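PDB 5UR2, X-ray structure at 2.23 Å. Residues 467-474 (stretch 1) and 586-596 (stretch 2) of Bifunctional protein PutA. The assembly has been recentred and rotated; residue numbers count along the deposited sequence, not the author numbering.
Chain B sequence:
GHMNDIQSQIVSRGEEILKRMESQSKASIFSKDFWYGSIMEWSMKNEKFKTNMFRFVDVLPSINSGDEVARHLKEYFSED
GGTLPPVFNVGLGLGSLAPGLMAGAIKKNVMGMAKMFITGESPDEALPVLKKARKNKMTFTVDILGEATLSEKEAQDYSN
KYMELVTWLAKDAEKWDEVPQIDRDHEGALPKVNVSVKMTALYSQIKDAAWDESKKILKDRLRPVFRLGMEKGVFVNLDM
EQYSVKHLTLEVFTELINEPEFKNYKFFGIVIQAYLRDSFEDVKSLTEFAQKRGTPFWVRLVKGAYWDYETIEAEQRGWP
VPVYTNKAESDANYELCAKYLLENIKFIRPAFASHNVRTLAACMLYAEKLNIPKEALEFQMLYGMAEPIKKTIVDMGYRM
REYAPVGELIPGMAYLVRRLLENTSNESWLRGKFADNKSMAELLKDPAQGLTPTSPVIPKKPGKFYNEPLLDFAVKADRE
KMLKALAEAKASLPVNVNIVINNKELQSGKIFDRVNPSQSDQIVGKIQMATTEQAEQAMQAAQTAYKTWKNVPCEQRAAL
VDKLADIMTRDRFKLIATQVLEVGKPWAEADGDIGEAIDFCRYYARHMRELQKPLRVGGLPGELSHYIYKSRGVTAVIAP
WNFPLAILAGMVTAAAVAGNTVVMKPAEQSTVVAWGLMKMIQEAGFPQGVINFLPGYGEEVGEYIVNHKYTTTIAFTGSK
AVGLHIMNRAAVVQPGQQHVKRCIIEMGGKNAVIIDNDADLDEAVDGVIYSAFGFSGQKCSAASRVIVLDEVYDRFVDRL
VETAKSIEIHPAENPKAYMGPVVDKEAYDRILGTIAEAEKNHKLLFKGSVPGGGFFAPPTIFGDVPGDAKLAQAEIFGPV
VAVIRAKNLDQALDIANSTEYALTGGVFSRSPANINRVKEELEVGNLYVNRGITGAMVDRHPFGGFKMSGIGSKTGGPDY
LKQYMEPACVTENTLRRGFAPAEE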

ATOM      1  N   ASN B 467      20.169  -0.992   1.718  1.00 21.36           N
ATOM      2  CA  ASN B 467      20.780   0.110   2.441  1.00 20.45           C
ATOM      3  C   ASN B 467      22.230   0.321   2.013  1.00 20.78           C
ATOM      4  O   ASN B 467      22.938  -0.617   1.653  1.00 15.87           O
ATOM      5  CB  ASN B 467      20.732  -0.159   3.935  1.00 17.97           C
ATOM      6  CG  ASN B 467      19.322  -0.212   4.461  1.00 22.91           C
ATOM      7  OD1 ASN B 467      18.666  -1.261   4.419  1.00 18.83           O
ATOM      8  ND2 ASN B 467      18.855   0.910   5.000  1.00 21.47           N
ATOM      9  N   GLU B 468      22.676   1.559   2.116  1.00 20.37           N
ATOM     10  CA  GLU B 468      24.063   1.906   1.828  1.00 21.08           C
ATOM     11  C   GLU B 468      25.016   1.295   2.858  1.00 21.67           C
ATOM     12  O   GLU B 468      24.815   1.470   4.072  1.00 18.41           O
ATOM     13  CB  GLU B 468      24.205   3.430   1.818  1.00 23.16           C
ATOM     14  CG  GLU B 468      25.631   3.912   1.660  1.00 20.18           C
ATOM     15  CD  GLU B 468      26.163   3.779   0.247  1.00 18.67           C
ATOM     16  OE1 GLU B 468      25.370   3.588  -0.706  1.00 24.89           O
ATOM     17  OE2 GLU B 468      27.392   3.862   0.090  1.00 26.74           O
ATOM     18  N   PRO B 469      26.071   0.605   2.426  1.00 18.48           N
ATOM     19  CA  PRO B 469      27.046   0.071   3.388  1.00 20.86           C
ATOM     20  C   PRO B 469      27.778   1.185   4.116  1.00 20.22           C
ATOM     21  O   PRO B 469      28.114   2.216   3.535  1.00 15.56           O
ATOM     22  CB  PRO B 469      28.024  -0.735   2.512  1.00 14.52           C
ATOM     23  CG  PRO B 469      27.313  -0.970   1.233  1.00 22.87           C
ATOM     24  CD  PRO B 469      26.367   0.198   1.044  1.00 17.59           C
ATOM     25  N   LEU B 470      28.026   0.966   5.403  1.00 18.75           N
ATOM     26  CA  LEU B 470      28.838   1.910   6.155  1.00 22.96           C
ATOM     27  C   LEU B 470      30.314   1.607   5.933  1.00 24.40           C
ATOM     28  O   LEU B 470      30.691   0.525   5.487  1.00 20.28           O
ATOM     29  CB  LEU B 470      28.536   1.843   7.653  1.00 24.36           C
ATOM     30  CG  LEU B 470      27.075   2.174   8.001  1.00 33.53           C
ATOM     31  CD1 LEU B 470      26.873   2.304   9.507  1.00 29.91           C
ATOM     32  CD2 LEU B 470      26.629   3.436   7.266  1.00 32.15           C
ATOM     33  N   LEU B 471      31.149   2.575   6.267  1.00 25.85           N
ATOM     34  CA  LEU B 471      32.577   2.393   6.109  1.00 23.55           C
ATOM     35  C   LEU B 471      33.112   1.358   7.102  1.00 23.19           C
ATOM     36  O   LEU B 471      32.618   1.215   8.228  1.00 22.81           O
ATOM     37  CB  LEU B 471      33.301   3.724   6.308  1.00 20.63           C
ATOM     38  CG  LEU B 471      33.173   4.807   5.248  1.00 27.80           C
ATOM     39  CD1 LEU B 471      33.761   6.122   5.762  1.00 25.83           C
ATOM     40  CD2 LEU B 471      33.889   4.369   3.967  1.00 28.40           C
ATOM     41  N   ASP B 472      34.153   0.647   6.670  1.00 23.63           N
ATOM     42  CA  ASP B 472      34.919  -0.271   7.515  1.00 22.89           C
ATOM     43  C   ASP B 472      36.200   0.449   7.921  1.00 27.64           C
ATOM     44  O   ASP B 472      37.154   0.519   7.136  1.00 26.82           O
ATOM     45  CB  ASP B 472      35.219  -1.569   6.758  1.00 17.47           C
ATOM     46  CG  ASP B 472      35.985  -2.596   7.606  1.00 20.83           C
ATOM     47  OD1 ASP B 472      36.209  -2.367   8.814  1.00 25.98           O
ATOM     48  OD2 ASP B 472      36.337  -3.654   7.061  1.00 26.49           O
ATOM     49  N   PHE B 473      36.234   0.987   9.145  1.00 22.29           N
ATOM     50  CA  PHE B 473      37.423   1.744   9.527  1.00 25.57           C
ATOM     51  C   PHE B 473      38.615   0.859   9.880  1.00 28.20           C
ATOM     52  O   PHE B 473      39.696   1.391  10.195  1.00 22.14           O
ATOM     53  CB  PHE B 473      37.104   2.716  10.671  1.00 23.10           C
ATOM     54  CG  PHE B 473      36.432   3.996  10.197  1.00 23.96           C
ATOM     55  CD1 PHE B 473      37.092   4.856   9.333  1.00 19.39           C
ATOM     56  CD2 PHE B 473      35.152   4.336  10.622  1.00 23.44           C
ATOM     57  CE1 PHE B 473      36.492   6.018   8.892  1.00 25.12           C
ATOM     58  CE2 PHE B 473      34.545   5.505  10.182  1.00 20.45           C
ATOM     59  CZ  PHE B 473      35.211   6.343   9.322  1.00 22.86           C
ATOM     60  N   ALA B 474      38.469  -0.466   9.775  1.00 22.07           N
ATOM     61  CA  ALA B 474      39.633  -1.339   9.804  1.00 24.36           C
ATOM     62  C   ALA B 474      40.465  -1.230   8.523  1.00 30.49           C
ATOM     63  O   ALA B 474      41.609  -1.720   8.494  1.00 25.52           O
ATOM     64  CB  ALA B 474      39.192  -2.792  10.040  1.00 15.80           C
ATOM     65  N   PRO B 586      30.908  11.448  16.689  1.00 24.95           N
ATOM     66  CA  PRO B 586      32.063  10.556  16.493  1.00 23.75           C
ATOM     67  C   PRO B 586      32.068   9.964  15.091  1.00 22.23           C
ATOM     68  O   PRO B 586      31.027   9.874  14.431  1.00 23.98           O
ATOM     69  CB  PRO B 586      31.855   9.464  17.550  1.00 27.50           C
ATOM     70  CG  PRO B 586      30.986  10.116  18.603  1.00 29.69           C
ATOM     71  CD  PRO B 586      30.090  11.062  17.854  1.00 23.72           C
ATOM     72  N   TRP B 587      33.266   9.553  14.642  1.00 18.19           N
ATOM     73  CA  TRP B 587      33.472   9.068  13.272  1.00 25.98           C
ATOM     74  C   TRP B 587      32.371   8.131  12.770  1.00 22.86           C
ATOM     75  O   TRP B 587      31.786   8.355  11.703  1.00 22.60           O
ATOM     76  CB  TRP B 587      34.821   8.342  13.138  1.00 25.63           C
ATOM     77  CG  TRP B 587      36.078   9.178  13.196  1.00 27.89           C
ATOM     78  CD1 TRP B 587      36.237  10.406  13.774  1.00 27.58           C
ATOM     79  CD2 TRP B 587      37.357   8.821  12.651  1.00 24.06           C
ATOM     80  NE1 TRP B 587      37.537  10.832  13.618  1.00 29.04           N
ATOM     81  CE2 TRP B 587      38.243   9.873  12.936  1.00 26.63           C
ATOM     82  CE3 TRP B 587      37.834   7.713  11.943  1.00 28.00           C
ATOM     83  CZ2 TRP B 587      39.582   9.853  12.538  1.00 24.08           C
ATOM     84  CZ3 TRP B 587      39.166   7.688  11.566  1.00 28.66           C
ATOM     85  CH2 TRP B 587      40.020   8.752  11.855  1.00 25.37           C
ATOM     86  N   ALA B 588      32.121   7.044  13.500  1.00 23.94           N
ATOM     87  CA  ALA B 588      31.178   6.029  13.030  1.00 23.41           C
ATOM     88  C   ALA B 588      29.740   6.536  13.081  1.00 24.14           C
ATOM     89  O   ALA B 588      28.918   6.146  12.243  1.00 29.76           O
ATOM     90  CB  ALA B 588      31.328   4.742  13.850  1.00 18.48           C
ATOM     91  N   GLU B 589      29.416   7.387  14.060  1.00 18.44           N
ATOM     92  CA  GLU B 589      28.094   8.014  14.110  1.00 23.65           C
ATOM     93  C   GLU B 589      27.857   8.920  12.905  1.00 22.78           C
ATOM     94  O   GLU B 589      26.810   8.849  12.257  1.00 22.49           O
ATOM     95  CB  GLU B 589      27.951   8.796  15.412  1.00 23.27           C
ATOM     96  CG  GLU B 589      28.091   7.902  16.611  1.00 25.61           C
ATOM     97  CD  GLU B 589      26.886   7.009  16.746  1.00 32.35           C
ATOM     98  OE1 GLU B 589      25.767   7.544  16.935  1.00 31.09           O
ATOM     99  OE2 GLU B 589      27.048   5.784  16.571  1.00 35.79           O
ATOM    100  N   ALA B 590      28.840   9.764  12.578  1.00 23.98           N
ATOM    101  CA  ALA B 590      28.720  10.622  11.408  1.00 15.31           C
ATOM    102  C   ALA B 590      28.617   9.796  10.122  1.00 23.70           C
ATOM    103  O   ALA B 590      27.851  10.145   9.218  1.00 22.95           O
ATOM    104  CB  ALA B 590      29.911  11.578  11.338  1.00 15.65           C
ATOM    105  N   ASP B 591      29.406   8.716  10.009  1.00 21.44           N
ATOM    106  CA  ASP B 591      29.330   7.844   8.829  1.00 23.30           C
ATOM    107  C   ASP B 591      27.945   7.221   8.688  1.00 22.90           C
ATOM    108  O   ASP B 591      27.380   7.175   7.588  1.00 22.11           O
ATOM    109  CB  ASP B 591      30.392   6.742   8.903  1.00 22.55           C
ATOM    110  CG  ASP B 591      30.317   5.772   7.723  1.00 22.25           C
ATOM    111  OD1 ASP B 591      30.164   6.215   6.566  1.00 24.24           O
ATOM    112  OD2 ASP B 591      30.388   4.559   7.964  1.00 28.53           O
ATOM    113  N   GLY B 592      27.403   6.706   9.792  1.00 17.74           N
ATOM    114  CA  GLY B 592      26.040   6.211   9.770  1.00 18.63           C
ATOM    115  C   GLY B 592      25.048   7.283   9.352  1.00 21.11           C
ATOM    116  O   GLY B 592      24.045   6.981   8.693  1.00 16.99           O
ATOM    117  N   ASP B 593      25.321   8.547   9.717  1.00 18.82           N
ATOM    118  CA  ASP B 593      24.443   9.648   9.316  1.00 17.39           C
ATOM    119  C   ASP B 593      24.427   9.824   7.802  1.00 22.88           C
ATOM    120  O   ASP B 593      23.361  10.005   7.200  1.00 21.25           O
ATOM    121  CB  ASP B 593      24.865  10.952   9.999  1.00 14.60           C
ATOM    122  CG  ASP B 593      23.703  11.965  10.092  1.00 35.76           C
ATOM    123  OD1 ASP B 593      22.942  11.891  11.069  1.00 39.62           O
ATOM    124  OD2 ASP B 593      23.520  12.801   9.177  1.00 31.57           O
ATOM    125  N   ILE B 594      25.602   9.782   7.170  1.00 19.71           N
ATOM    126  CA  ILE B 594      25.662   9.886   5.714  1.00 18.40           C
ATOM    127  C   ILE B 594      24.933   8.712   5.066  1.00 22.04           C
ATOM    128  O   ILE B 594      24.197   8.881   4.077  1.00 18.22           O
ATOM    129  CB  ILE B 594      27.121   9.966   5.229  1.00 17.30           C
ATOM    130  CG1 ILE B 594      27.924  10.982   6.046  1.00 24.98           C
ATOM    131  CG2 ILE B 594      27.162  10.290   3.762  1.00 23.31           C
ATOM    132  CD1 ILE B 594      27.284  12.340   6.183  1.00 22.64           C
ATOM    133  N   GLY B 595      25.134   7.503   5.600  1.00 16.02           N
ATOM    134  CA  GLY B 595      24.459   6.344   5.030  1.00 16.86           C
ATOM    135  C   GLY B 595      22.946   6.468   5.099  1.00 15.84           C
ATOM    136  O   GLY B 595      22.236   6.153   4.139  1.00 21.09           O
ATOM    137  N   GLU B 596      22.436   6.930   6.239  1.00 17.03           N
ATOM    138  CA  GLU B 596      20.997   7.127   6.371  1.00 16.48           C
ATOM    139  C   GLU B 596      20.495   8.177   5.383  1.00 17.14           C
ATOM    140  O   GLU B 596      19.426   8.001   4.785  1.00 15.16           O
ATOM    141  CB  GLU B 596      20.650   7.504   7.817  1.00 15.90           C
ATOM    142  CG  GLU B 596      19.137   7.544   8.132  1.00 26.25           C
ATOM    143  CD  GLU B 596      18.819   7.892   9.595  1.00 31.83           C
ATOM    144  OE1 GLU B 596      17.904   8.690   9.828  1.00 41.66           O
ATOM    145  OE2 GLU B 596      19.458   7.360  10.515  1.00 36.36           O
TER
HETATM  146  O   HOH W   1      31.725   3.069   9.982  1.00 26.16           O

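What polar interaction ties the extended segment to the helix? A single direct hydrogen bond crosses between them: Leu-471 N donates to Asp-591 OD2 over 2.7 Å, with an angle of 153° at the hydrogen. The segment around Leu-471 forms no regular helix or strand, and its amide finds its acceptor in the side chain of Asp-591. Asp-591 is well placed for this, since its CA-to-CB bond points toward the segment and its chi1 is t. The carboxylate is buried, yet neither oxygen lacks a partner, because OD1 is hydrogen-bonded elsewhere in the structure. The short N to O distance fits a charged acceptor receiving a backbone N-H.

Does water add to this link? Water 1 donates to Leu-471 O at 2.7 Å and also to Asp-591 OD2 at 2.8 Å. It thus bridges the carbonyl of the same residue whose amide is already bound to the carboxylate, and OD2 accepts from both the amide and the water. Both backbone polar groups of Leu-471 are thereby tied to one carboxylate oxygen, directly on the N side and through the water on the O side. The aspartate also has carbon neighbours here: Leu-470 CB lies 3.3 Å from Asp-591 OD2, and Leu-471 CB lies 3.5 Å from the same OD2, so the oxygen sits close against the bases of two leucine side chains.

How do the aromatic rings meet? Phe-473 and Trp-587 both direct their CA-to-CB bonds across the contact, and the rings touch where Phe-473 CE1 comes within 3.7 Å of Trp-587 CE3. The phenylalanine ring and the six-membered ring of the tryptophan have centroids 5.2 Å apart and planes inclined at 56°, an oblique arrangement. Trp-587 CE3 lies over one face of the phenylalanine ring, so the contact is an apolar packing of carbon on carbon. Trp-587 stands in the first turn of the helix, where Trp-587 O accepts the backbone hydrogen bond from Asp-591 N at 2.9 Å. The aromatic contact and the carboxylate contact therefore come from successive turns of one helix.

How does the segment pack against the helix farther along? It passes two glycines, Gly-592 and Gly-595, but only at Gly-595 does the absence of a CB matter to the fit. Glu-468 and Gly-595 have CA atoms only 5.5 Å apart, and Leu-470 and Gly-592 have theirs 6.3 Å apart. The CA-to-CB bond of Leu-470 points sideways, but the end of the side chain comes nearer, bringing CD2 to 3.8 Å from Gly-592 CA and 4.3 Å from Gly-595 CA. The two glycines are not equivalent: a CB at Gly-592 would have room, whereas one at Gly-595 would fall 2.8 Å from Leu-470 CD2, a clash. Glu-468 also approaches the helix here through its CB, 4.1 Å from Gly-595 O, while the end of its side chain leads away.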